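Local coordinates for protein AgaA (Rhizobium radiobacter, PDB 6HLX) that binds the opine agropinic acid as a periplasmic binding protein, probably delivering it to an ABC transporter for import, at residues R235-M241 with Y448-Q454. Numbering follows the deposited sequence.
With G9Z (agropinic acid), chain E; EDO (1,2-ethanediol), chain B.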
ATOM      1  N   ARG A 235      -6.092 -11.380 -12.508  1.00 28.87           N
ATOM      2  CA  ARG A 235      -6.906 -10.180 -12.242  1.00 29.89           C
ATOM      3  C   ARG A 235      -7.164  -9.819 -10.776  1.00 32.76           C
ATOM      4  O   ARG A 235      -7.139 -10.664  -9.867  1.00 31.08           O
ATOM      5  CB  ARG A 235      -8.252 -10.274 -12.972  1.00 32.70           C
ATOM      6  CG  ARG A 235      -8.120 -10.246 -14.501  1.00 35.15           C
ATOM      7  CD  ARG A 235      -9.173  -9.364 -15.188  1.00 54.40           C
ATOM      8  NE  ARG A 235      -9.329  -9.689 -16.615  1.00 64.18           N
ATOM      9  CZ  ARG A 235      -9.278  -8.811 -17.619  1.00 76.42           C
ATOM     10  NH1 ARG A 235      -9.066  -7.524 -17.378  1.00 60.75           N
ATOM     11  NH2 ARG A 235      -9.419  -9.220 -18.875  1.00 62.27           N
ATOM     12  N   ASN A 236      -7.434  -8.516 -10.563  1.00 27.52           N
ATOM     13  CA  ASN A 236      -7.786  -7.941  -9.272  1.00 26.86           C
ATOM     14  C   ASN A 236      -8.407  -6.585  -9.589  1.00 28.24           C
ATOM     15  O   ASN A 236      -8.041  -5.980 -10.600  1.00 24.49           O
ATOM     16  CB  ASN A 236      -6.533  -7.768  -8.376  1.00 26.08           C
ATOM     17  CG  ASN A 236      -6.724  -6.938  -7.105  1.00 38.99           C
ATOM     18  OD1 ASN A 236      -6.635  -5.706  -7.111  1.00 32.36           O
ATOM     19  ND2 ASN A 236      -6.943  -7.582  -5.969  1.00 28.76           N
ATOM     20  N   THR A 237      -9.342  -6.122  -8.739  1.00 27.90           N
ATOM     21  CA  THR A 237      -9.992  -4.797  -8.834  1.00 27.76           C
ATOM     22  C   THR A 237     -10.014  -4.113  -7.450  1.00 34.60           C
ATOM     23  O   THR A 237     -11.041  -3.527  -7.056  1.00 37.44           O
ATOM     24  CB  THR A 237     -11.425  -4.912  -9.334  1.00 33.48           C
ATOM     25  OG1 THR A 237     -12.122  -5.794  -8.451  1.00 40.44           O
ATOM     26  CG2 THR A 237     -11.514  -5.347 -10.763  1.00 29.33           C
ATOM     27  N   GLY A 238      -8.877  -4.135  -6.768  1.00 26.46           N
ATOM     28  CA  GLY A 238      -8.721  -3.618  -5.409  1.00 23.49           C
ATOM     29  C   GLY A 238      -8.428  -2.142  -5.224  1.00 23.76           C
ATOM     30  O   GLY A 238      -9.061  -1.520  -4.360  1.00 22.82           O
ATOM     31  N   PRO A 239      -7.464  -1.552  -5.963  1.00 18.77           N
ATOM     32  CA  PRO A 239      -7.115  -0.147  -5.686  1.00 18.16           C
ATOM     33  C   PRO A 239      -8.086   0.865  -6.245  1.00 20.88           C
ATOM     34  O   PRO A 239      -8.885   0.568  -7.135  1.00 20.12           O
ATOM     35  CB  PRO A 239      -5.716   0.029  -6.318  1.00 19.26           C
ATOM     36  CG  PRO A 239      -5.253  -1.398  -6.730  1.00 22.53           C
ATOM     37  CD  PRO A 239      -6.559  -2.125  -6.989  1.00 19.83           C
ATOM     38  N   PHE A 240      -7.983   2.083  -5.723  1.00 19.01           N
ATOM     39  CA  PHE A 240      -8.782   3.208  -6.203  1.00 17.88           C
ATOM     40  C   PHE A 240      -7.825   4.336  -6.645  1.00 22.25           C
ATOM     41  O   PHE A 240      -6.649   4.375  -6.228  1.00 22.23           O
ATOM     42  CB  PHE A 240      -9.758   3.717  -5.111  1.00 19.30           C
ATOM     43  CG  PHE A 240      -9.138   3.876  -3.735  1.00 19.87           C
ATOM     44  CD1 PHE A 240      -8.287   4.946  -3.451  1.00 20.13           C
ATOM     45  CD2 PHE A 240      -9.414   2.966  -2.722  1.00 20.98           C
ATOM     46  CE1 PHE A 240      -7.691   5.074  -2.185  1.00 21.56           C
ATOM     47  CE2 PHE A 240      -8.834   3.110  -1.449  1.00 21.77           C
ATOM     48  CZ  PHE A 240      -7.968   4.156  -1.191  1.00 19.79           C
ATOM     49  N   MET A 241      -8.342   5.249  -7.465  1.00 20.07           N
ATOM     50  CA  MET A 241      -7.661   6.477  -7.900  1.00 18.42           C
ATOM     51  C   MET A 241      -8.400   7.645  -7.270  1.00 21.67           C
ATOM     52  O   MET A 241      -9.631   7.674  -7.273  1.00 22.03           O
ATOM     53  CB  MET A 241      -7.669   6.657  -9.436  1.00 20.02           C
ATOM     54  CG  MET A 241      -6.893   5.574 -10.188  1.00 22.53           C
ATOM     55  SD  MET A 241      -5.159   5.458  -9.731  1.00 23.45           S
ATOM     56  CE  MET A 241      -4.559   7.014 -10.321  1.00 22.23           C
ATOM     57  N   TYR A 448     -12.279  10.626  -4.135  1.00 19.97           N
ATOM     58  CA  TYR A 448     -12.070   9.368  -4.860  1.00 20.32           C
ATOM     59  C   TYR A 448     -12.789   9.416  -6.197  1.00 25.18           C
ATOM     60  O   TYR A 448     -13.918   9.917  -6.271  1.00 25.17           O
ATOM     61  CB  TYR A 448     -12.618   8.188  -4.035  1.00 21.69           C
ATOM     62  CG  TYR A 448     -12.102   8.139  -2.617  1.00 20.49           C
ATOM     63  CD1 TYR A 448     -12.783   8.780  -1.583  1.00 21.56           C
ATOM     64  CD2 TYR A 448     -10.967   7.393  -2.291  1.00 20.55           C
ATOM     65  CE1 TYR A 448     -12.311   8.738  -0.270  1.00 22.67           C
ATOM     66  CE2 TYR A 448     -10.500   7.327  -0.978  1.00 20.91           C
ATOM     67  CZ  TYR A 448     -11.192   7.983   0.031  1.00 25.26           C
ATOM     68  OH  TYR A 448     -10.758   7.918   1.329  1.00 23.36           O
ATOM     69  N   PHE A 449     -12.157   8.843  -7.239  1.00 21.17           N
ATOM     70  CA  PHE A 449     -12.740   8.899  -8.574  1.00 22.09           C
ATOM     71  C   PHE A 449     -13.121   7.580  -9.175  1.00 23.88           C
ATOM     72  O   PHE A 449     -14.128   7.534  -9.882  1.00 24.35           O
ATOM     73  CB  PHE A 449     -11.782   9.622  -9.539  1.00 23.57           C
ATOM     74  CG  PHE A 449     -11.576  11.082  -9.188  1.00 25.36           C
ATOM     75  CD1 PHE A 449     -12.661  11.909  -8.913  1.00 28.44           C
ATOM     76  CD2 PHE A 449     -10.292  11.619  -9.114  1.00 28.16           C
ATOM     77  CE1 PHE A 449     -12.465  13.266  -8.585  1.00 30.25           C
ATOM     78  CE2 PHE A 449     -10.100  12.970  -8.791  1.00 30.74           C
ATOM     79  CZ  PHE A 449     -11.185  13.775  -8.522  1.00 29.21           C
ATOM     80  N   MET A 450     -12.319   6.516  -8.951  1.00 20.76           N
ATOM     81  CA  MET A 450     -12.615   5.241  -9.599  0.50 20.77           C
ATOM     82  C   MET A 450     -11.926   4.063  -8.944  1.00 23.47           C
ATOM     83  O   MET A 450     -10.896   4.247  -8.281  1.00 21.22           O
ATOM     84  CB  MET A 450     -12.163   5.298 -11.079  0.50 22.95           C
ATOM     85  CG  MET A 450     -10.663   5.511 -11.238  0.50 25.74           C
ATOM     86  SD  MET A 450     -10.071   5.350 -12.917  0.50 29.57           S
ATOM     87  CE  MET A 450     -10.090   3.540 -13.101  0.50 25.70           C
ATOM     88  N   TRP A 451     -12.472   2.859  -9.171  1.00 20.95           N
ATOM     89  CA  TRP A 451     -11.854   1.594  -8.751  1.00 20.38           C
ATOM     90  C   TRP A 451     -11.096   1.165 -10.009  1.00 25.30           C
ATOM     91  O   TRP A 451     -11.651   1.240 -11.129  1.00 25.89           O
ATOM     92  CB  TRP A 451     -12.904   0.511  -8.478  1.00 20.01           C
ATOM     93  CG  TRP A 451     -13.730   0.759  -7.265  1.00 21.62           C
ATOM     94  CD1 TRP A 451     -15.050   1.095  -7.230  1.00 25.19           C
ATOM     95  CD2 TRP A 451     -13.288   0.699  -5.898  1.00 21.31           C
ATOM     96  NE1 TRP A 451     -15.472   1.219  -5.923  1.00 24.81           N
ATOM     97  CE2 TRP A 451     -14.415   0.963  -5.085  1.00 24.69           C
ATOM     98  CE3 TRP A 451     -12.064   0.378  -5.280  1.00 22.64           C
ATOM     99  CZ2 TRP A 451     -14.342   0.984  -3.689  1.00 24.47           C
ATOM    100  CZ3 TRP A 451     -11.998   0.363  -3.888  1.00 23.23           C
ATOM    101  CH2 TRP A 451     -13.127   0.673  -3.110  1.00 23.80           C
ATOM    102  N   ARG A 452      -9.857   0.718  -9.860  1.00 21.82           N
ATOM    103  CA  ARG A 452      -9.100   0.295 -11.050  1.00 22.04           C
ATOM    104  C   ARG A 452      -8.769  -1.197 -11.010  1.00 25.24           C
ATOM    105  O   ARG A 452      -8.729  -1.798  -9.931  1.00 24.15           O
ATOM    106  CB  ARG A 452      -7.793   1.109 -11.194  1.00 25.19           C
ATOM    107  CG  ARG A 452      -6.744   0.788 -10.124  1.00 28.02           C
ATOM    108  CD  ARG A 452      -5.457   1.586 -10.309  1.00 27.74           C
ATOM    109  NE  ARG A 452      -4.296   0.855  -9.793  1.00 25.51           N
ATOM    110  CZ  ARG A 452      -3.320   1.402  -9.074  1.00 27.10           C
ATOM    111  NH1 ARG A 452      -3.361   2.691  -8.753  1.00 24.24           N
ATOM    112  NH2 ARG A 452      -2.282   0.672  -8.692  1.00 21.48           N
ATOM    113  N   GLU A 453      -8.436  -1.767 -12.174  1.00 22.31           N
ATOM    114  CA  GLU A 453      -7.926  -3.145 -12.222  1.00 22.36           C
ATOM    115  C   GLU A 453      -6.428  -3.086 -11.874  1.00 25.91           C
ATOM    116  O   GLU A 453      -5.734  -2.121 -12.233  1.00 26.90           O
ATOM    117  CB  GLU A 453      -8.064  -3.728 -13.631  1.00 24.35           C
ATOM    118  CG  GLU A 453      -9.512  -3.960 -14.030  1.00 31.31           C
ATOM    119  CD  GLU A 453      -9.671  -4.804 -15.276  1.00 43.74           C
ATOM    120  OE1 GLU A 453     -10.827  -4.991 -15.716  1.00 36.80           O
ATOM    121  OE2 GLU A 453      -8.644  -5.276 -15.818  1.00 34.37           O
ATOM    122  N   GLN A 454      -5.931  -4.117 -11.195  1.00 21.44           N
ATOM    123  CA  GLN A 454      -4.518  -4.221 -10.818  1.00 19.38           C
ATOM    124  C   GLN A 454      -4.140  -5.638 -11.203  1.00 23.75           C
ATOM    125  O   GLN A 454      -4.551  -6.598 -10.545  1.00 25.03           O
ATOM    126  CB  GLN A 454      -4.340  -3.963  -9.312  1.00 20.18           C
ATOM    127  CG  GLN A 454      -2.865  -4.049  -8.859  1.00 23.72           C
ATOM    128  CD  GLN A 454      -2.007  -2.914  -9.398  1.00 25.14           C
ATOM    129  OE1 GLN A 454      -2.506  -1.860  -9.783  1.00 25.05           O
ATOM    130  NE2 GLN A 454      -0.697  -3.106  -9.423  1.00 27.15           N
TER
HETATM  131  OAM G9Z E 604       3.996   2.032  -5.727  1.00 19.83           O
HETATM  132  CAB G9Z E 604       3.229   2.565  -6.542  1.00 20.73           C
HETATM  133  CAC G9Z E 604       3.606   2.848  -7.870  1.00 21.35           C
HETATM  134  CB  G9Z E 604       2.354   3.488  -8.546  1.00 20.86           C
HETATM  135  CA  G9Z E 604       1.354   3.687  -7.419  1.00 19.50           C
HETATM  136  C   G9Z E 604       0.079   3.133  -7.757  1.00 21.29           C
HETATM  137  O   G9Z E 604      -0.123   1.904  -7.555  1.00 20.70           O
HETATM  138  N   G9Z E 604       2.011   3.047  -6.232  1.00 18.24           N
HETATM  139  CAG G9Z E 604       1.341   2.863  -4.888  1.00 18.29           C
HETATM  140  CAH G9Z E 604       1.396   4.163  -4.084  1.00 20.27           C
HETATM  141  OAP G9Z E 604       0.630   5.127  -4.807  1.00 20.84           O
HETATM  142  CAI G9Z E 604       0.830   4.007  -2.669  1.00 20.24           C
HETATM  143  OAQ G9Z E 604       1.312   2.763  -2.102  1.00 19.16           O
HETATM  144  CAJ G9Z E 604       1.308   5.162  -1.725  1.00 19.85           C
HETATM  145  OAR G9Z E 604       0.756   4.967  -0.410  1.00 20.34           O
HETATM  146  CAK G9Z E 604       1.039   6.606  -2.212  1.00 19.14           C
HETATM  147  OAT G9Z E 604       1.779   7.534  -1.394  1.00 20.09           O
HETATM  148  CAL G9Z E 604      -0.457   6.951  -2.253  1.00 19.08           C
HETATM  149  OAS G9Z E 604      -0.646   8.257  -2.840  1.00 20.39           O
HETATM  150  OXT G9Z E 604      -0.777   3.900  -8.278  1.00 20.87           O
HETATM  151  C1  EDO B 631     -14.640  -2.629  -4.792  1.00 54.37           C
HETATM  152  O1  EDO B 631     -13.532  -3.349  -5.290  1.00 57.14           O
HETATM  153  C2  EDO B 631     -15.708  -3.631  -4.308  1.00 51.98           C
HETATM  154  O2  EDO B 631     -16.839  -2.911  -3.880  1.00 48.38           O
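Residues 235-241 and 448-454 run antiparallel where the chain passes between lobes. Met241 N bonds to Met450 O (2.9 Å), while Met241 O accepts from Phe449 N (2.8 Å) and weakly from Met450 N (3.4 Å), a classic beta bulge. Beyond it, Arg452 N to Pro239 O and Gln454 N to Asn236 O, each 2.9 Å, carry the pairing into the loops. Asn236, its side chain short enough to bend forward, accepts from Gly238 N (Asn236 OD1, 2.8 Å), an Asx turn; a CB on residue 238 would collide with that oxygen. Tyr448 sets its ring edge on the face of Phe240 and Trp451 flanks that ring, flat aromatics filling one face; opposite, flexible Met241 packs on Met450. Arg235 NH1 and Glu453 OE2 form a salt bridge (2.8 Å). Arg452 lies across Pro239; Gln454 OE1 accepts from Arg452 NH2 (2.8 Å), consistent with steadying the guanidinium. Arg452 NH2 and Arg452 NH1 donate to agropinic acid O (2.7 Å) and OXT (2.9 Å), a positive charge matching the opine's carboxylate.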